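Local atomic coordinates of poly A polymerase (Aquifex aeolicus, PDB entry 4WBY), a protein that adds the terminal adenosine to tRNAs ending in CC, using ATP and magnesium, as the nucleotidyltransferase portion of a longer A-adding enzyme. Residues Ile3-Pro6 with Glu7-Glu11; Gly31-Val34 with Arg35-Leu39. One frame throughout, in Å; residues are numbered along the deposited sequence.

Leaving the N terminus, the chain first turns at contact 1, where the extended residues Ile3-Pro6 lead directly into helix 7-22. That helix is followed by strand 26-30 of the mixed sheet, and the strand runs into contact 2, the short helix 32-38 that carries part of the ATP site. Each contact joins residues three to five apart, so each closes only a turn; contact 1 is complete before contact 2 begins, and the two neither nest nor cross. Folding nevertheless brings them together, with centres about 13 Å apart: Pro6 CG packs 3.9 Å from Ile37 CG1, placing the entry to helix 7-22 against helix 32-38.

Contact 1. Residues Ile3-Pro6 with Glu7-Glu11; sequences IKVP and ENIEE. With SO4 (sulfate ion), chain F.
The opening turn of helix 7-22 winds around the carbonyl of Pro6. Ile9 N donates to Pro6 O at 3.0 Å, from above the carbonyl plane, about 50° out of it, and Glu10 N adds a weak bond to the same oxygen. Proline suits this entry: its fixed phi fits the bend, and its missing N-H costs nothing where no preceding turn exists. Its CB lies 3.5 Å from Asn8 OD1, while the amide ND2 of Asn8 is hydrogen-bonded to Val43 O. Val5 CG1, anti to the backbone N (chi1 176°), sits 4.0 Å from Ile9 CG2. Glu10, bent at chi2 (78°), folds back over Val5; its OE1 lies 3.7 Å from Val5 CB and accepts a hydrogen bond from a water that in turn accepts one from Val5 N. This carboxylate is also hydrogen-bonded to Tyr134 OH through OE1 and forms a salt bridge with Arg14 through OE2, which holds its rotation. At the N-terminal end of the helix a sulfate, probably from the crystallisation liquor, accepts from Glu7 N through its O4 at 2.8 Å. Ile9 and Asn8 rest on the loop at Val43 and Trp44, which leads into strand 45-51, and Val5 on Tyr134, before strand 137-138.

Contact 2. Residues Gly31-Val34 with Arg35-Leu39; sequences GGVV and RDILL. With SO4 (sulfate ion), chain D.
Arg35 folds back across the first turn of its helix to lie over Gly32. Its CB passes 3.4 Å from Gly32 O; the chain then runs extended and turns about the CG-CD bond (chi3 63°), bringing NE beside Asp36. NE donates to Asp36 OD1 at 3.0 Å within a salt bridge, from above the carboxylate plane, while OD1 stays in the guanidinium plane. Gly32 O sits over one guanidinium face, 3.3 Å from its plane, nearer the edge than the centre. At the tip, NH1 and NH2 both donate to sulfate O1 at 3.2 Å; NH1 also bonds Asn123 OD1, and NH2, weakly, both OD1 and OD2 of Asp36. The helix belongs to the nucleotidyltransferase head domain, and Gly32 to Arg35 bind ATP; Arg172 and Arg176 share the sulfate, consistent with an anion pocket. Gly32 suits it because a CB there would clash with sulfate O1. Replacing Arg35 by a leucine would probably cost Asp36 this salt bridge and the sulfate its bonds to NH1 and NH2. At the N-cap, Gly31, its phi positive, offers O to Arg35 N at 3.1 Å. Val34 and Leu38, one turn apart, run alongside each other, Val34 CG1 4.2 Å from Leu38 CD1.

Contact 1. Residues Ile3-Pro6 with Glu7-Glu11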
loop_
_atom_site.group_PDB
_atom_site.type_symbol
_atom_site.label_atom_id
_atom_site.label_comp_id
_atom_site.label_asym_id
_atom_site.label_seq_id
_atom_site.Cartn_x
_atom_site.Cartn_y
_atom_site.Cartn_z
ATOM N N ILE A 3 -19.217 18.611 10.636
ATOM C CA ILE A 3 -17.986 18.412 11.384
ATOM C C ILE A 3 -17.157 19.678 11.360
ATOM O O ILE A 3 -17.367 20.547 10.522
ATOM C CB ILE A 3 -17.142 17.244 10.845
ATOM C CG1 ILE A 3 -17.403 17.017 9.358
ATOM C CG2 ILE A 3 -17.403 15.980 11.635
ATOM C CD1 ILE A 3 -16.788 18.060 8.493
ATOM N N LYS A 4 -16.215 19.781 12.287
ATOM C CA LYS A 4 -15.204 20.816 12.178
ATOM C C LYS A 4 -14.133 20.320 11.221
ATOM O O LYS A 4 -13.721 19.159 11.257
ATOM C CB LYS A 4 -14.606 21.169 13.543
ATOM C CG LYS A 4 -15.621 21.698 14.543
ATOM C CD LYS A 4 -16.275 22.982 14.061
ATOM C CE LYS A 4 -17.366 23.432 15.020
ATOM N NZ LYS A 4 -16.868 23.539 16.419
ATOM N N VAL A 5 -13.706 21.209 10.342
ATOM C CA VAL A 5 -12.629 20.904 9.421
ATOM C C VAL A 5 -11.323 20.871 10.227
ATOM O O VAL A 5 -11.114 21.715 11.099
ATOM C CB VAL A 5 -12.584 21.950 8.283
ATOM C CG1 VAL A 5 -11.412 21.717 7.361
ATOM C CG2 VAL A 5 -13.902 21.937 7.509
ATOM N N PRO A 6 -10.453 19.878 9.969
ATOM C CA PRO A 6 -9.183 19.837 10.703
ATOM C C PRO A 6 -8.424 21.153 10.635
ATOM O O PRO A 6 -8.448 21.824 9.601
ATOM C CB PRO A 6 -8.411 18.726 9.994
ATOM C CG PRO A 6 -9.490 17.796 9.529
ATOM C CD PRO A 6 -10.625 18.695 9.107
ATOM N N GLU A 7 -7.773 21.515 11.737
ATOM C CA GLU A 7 -7.120 22.813 11.835
ATOM C C GLU A 7 -6.088 23.032 10.734
ATOM O O GLU A 7 -5.908 24.159 10.284
ATOM C CB GLU A 7 -6.462 22.977 13.211
ATOM C CG GLU A 7 -7.452 23.299 14.318
ATOM C CD GLU A 7 -6.780 23.724 15.615
ATOM O OE1 GLU A 7 -7.402 23.555 16.683
ATOM O OE2 GLU A 7 -5.639 24.233 15.566
ATOM N N ASN A 8 -5.414 21.972 10.284
ATOM C CA ASN A 8 -4.372 22.178 9.280
ATOM C C ASN A 8 -4.926 22.428 7.874
ATOM O O ASN A 8 -4.197 22.875 7.000
ATOM C CB ASN A 8 -3.392 20.997 9.260
ATOM C CG ASN A 8 -4.017 19.728 8.733
ATOM O OD1 ASN A 8 -5.136 19.383 9.100
ATOM N ND2 ASN A 8 -3.288 19.016 7.870
ATOM N N ILE A 9 -6.219 22.165 7.676
ATOM C CA ILE A 9 -6.888 22.329 6.383
ATOM C C ILE A 9 -7.853 23.524 6.383
ATOM O O ILE A 9 -8.247 24.012 5.334
ATOM C CB ILE A 9 -7.680 21.038 6.025
ATOM C CG1 ILE A 9 -6.734 19.841 5.942
ATOM C CG2 ILE A 9 -8.456 21.162 4.714
ATOM C CD1 ILE A 9 -7.477 18.564 5.747
ATOM N N GLU A 10 -8.204 24.008 7.571
ATOM C CA GLU A 10 -9.252 25.014 7.735
ATOM C C GLU A 10 -9.046 26.281 6.898
ATOM O O GLU A 10 -9.967 26.722 6.210
ATOM C CB GLU A 10 -9.375 25.369 9.223
ATOM C CG GLU A 10 -10.093 26.679 9.529
ATOM C CD GLU A 10 -11.611 26.588 9.431
ATOM O OE1 GLU A 10 -12.140 25.519 9.054
ATOM O OE2 GLU A 10 -12.280 27.603 9.740
ATOM N N GLU A 11 -7.853 26.867 6.929
ATOM C CA GLU A 11 -7.636 28.120 6.197
ATOM C C GLU A 11 -7.868 27.956 4.698
ATOM O O GLU A 11 -8.554 28.768 4.071
ATOM C CB GLU A 11 -6.226 28.664 6.446
ATOM C CG GLU A 11 -6.008 29.227 7.836
ATOM C CD GLU A 11 -4.714 30.019 7.954
ATOM O OE1 GLU A 11 -4.003 30.169 6.935
ATOM O OE2 GLU A 11 -4.405 30.492 9.068
HETATM S S SO4 F . -7.754 18.851 14.225
HETATM O O1 SO4 F . -8.588 17.914 13.465
HETATM O O2 SO4 F . -7.747 18.462 15.636
HETATM O O3 SO4 F . -6.389 18.810 13.696
HETATM O O4 SO4 F . -8.286 20.202 14.109
HETATM O O HOH W 1 -13.911 24.414 10.707
#

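Contact 2. Residues Gly31-Val34 with Arg35-Leu39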
loop_
_atom_site.group_PDB
_atom_site.type_symbol
_atom_site.label_atom_id
_atom_site.label_comp_id
_atom_site.label_asym_id
_atom_site.label_seq_id
_atom_site.Cartn_x
_atom_site.Cartn_y
_atom_site.Cartn_z
ATOM N N GLY A 31 -14.296 12.060 -0.640
ATOM C CA GLY A 31 -13.755 10.731 -0.845
ATOM C C GLY A 31 -12.967 10.151 0.304
ATOM O O GLY A 31 -13.350 10.287 1.466
ATOM N N GLY A 32 -11.848 9.517 -0.029
ATOM C CA GLY A 32 -10.994 8.895 0.970
ATOM C C GLY A 32 -10.523 9.884 2.023
ATOM O O GLY A 32 -10.339 9.526 3.181
ATOM N N VAL A 33 -10.331 11.140 1.630
ATOM C CA VAL A 33 -9.892 12.153 2.590
ATOM C C VAL A 33 -10.969 12.394 3.658
ATOM O O VAL A 33 -10.664 12.569 4.838
ATOM C CB VAL A 33 -9.541 13.465 1.881
ATOM C CG1 VAL A 33 -9.115 14.501 2.896
ATOM C CG2 VAL A 33 -8.439 13.204 0.866
ATOM N N VAL A 34 -12.233 12.362 3.249
ATOM C CA VAL A 34 -13.323 12.545 4.199
ATOM C C VAL A 34 -13.401 11.339 5.128
ATOM O O VAL A 34 -13.563 11.495 6.338
ATOM C CB VAL A 34 -14.674 12.766 3.472
ATOM C CG1 VAL A 34 -15.818 12.831 4.470
ATOM C CG2 VAL A 34 -14.615 14.051 2.627
ATOM N N ARG A 35 -13.269 10.141 4.562
ATOM C CA ARG A 35 -13.150 8.927 5.367
ATOM C C ARG A 35 -12.050 9.087 6.418
ATOM O O ARG A 35 -12.266 8.834 7.610
ATOM C CB ARG A 35 -12.861 7.721 4.468
ATOM C CG ARG A 35 -12.655 6.399 5.209
ATOM C CD ARG A 35 -11.874 5.404 4.349
ATOM N NE ARG A 35 -10.528 5.919 4.078
ATOM C CZ ARG A 35 -9.922 5.918 2.897
ATOM N NH1 ARG A 35 -10.521 5.404 1.829
ATOM N NH2 ARG A 35 -8.692 6.418 2.794
ATOM N N ASP A 36 -10.866 9.516 5.990
ATOM C CA ASP A 36 -9.744 9.580 6.915
ATOM C C ASP A 36 -9.934 10.659 7.988
ATOM O O ASP A 36 -9.518 10.476 9.130
ATOM C CB ASP A 36 -8.438 9.788 6.143
ATOM C CG ASP A 36 -7.999 8.521 5.414
ATOM O OD1 ASP A 36 -8.561 7.445 5.721
ATOM O OD2 ASP A 36 -7.111 8.595 4.543
ATOM N N ILE A 37 -10.580 11.769 7.642
ATOM C CA ILE A 37 -10.924 12.765 8.650
ATOM C C ILE A 37 -11.874 12.158 9.686
ATOM O O ILE A 37 -11.693 12.337 10.894
ATOM C CB ILE A 37 -11.552 14.016 8.014
ATOM C CG1 ILE A 37 -10.492 14.790 7.228
ATOM C CG2 ILE A 37 -12.199 14.905 9.071
ATOM C CD1 ILE A 37 -11.065 15.899 6.371
ATOM N N LEU A 38 -12.874 11.418 9.220
ATOM C CA LEU A 38 -13.803 10.753 10.145
ATOM C C LEU A 38 -13.115 9.671 10.975
ATOM O O LEU A 38 -13.571 9.362 12.073
ATOM C CB LEU A 38 -14.986 10.151 9.388
ATOM C CG LEU A 38 -15.948 11.196 8.823
ATOM C CD1 LEU A 38 -16.902 10.554 7.811
ATOM C CD2 LEU A 38 -16.729 11.871 9.947
ATOM N N LEU A 39 -12.027 9.101 10.462
ATOM C CA LEU A 39 -11.276 8.106 11.220
ATOM C C LEU A 39 -10.217 8.754 12.118
ATOM O O LEU A 39 -9.403 8.056 12.721
ATOM C CB LEU A 39 -10.612 7.092 10.280
ATOM C CG LEU A 39 -11.521 6.195 9.435
ATOM C CD1 LEU A 39 -10.696 5.395 8.413
ATOM C CD2 LEU A 39 -12.340 5.269 10.308
HETATM S S SO4 D . -6.976 5.441 -0.463
HETATM O O1 SO4 D . -8.318 6.042 -0.347
HETATM O O2 SO4 D . -6.528 5.086 0.881
HETATM O O3 SO4 D . -6.996 4.258 -1.323
HETATM O O4 SO4 D . -6.072 6.445 -1.012
#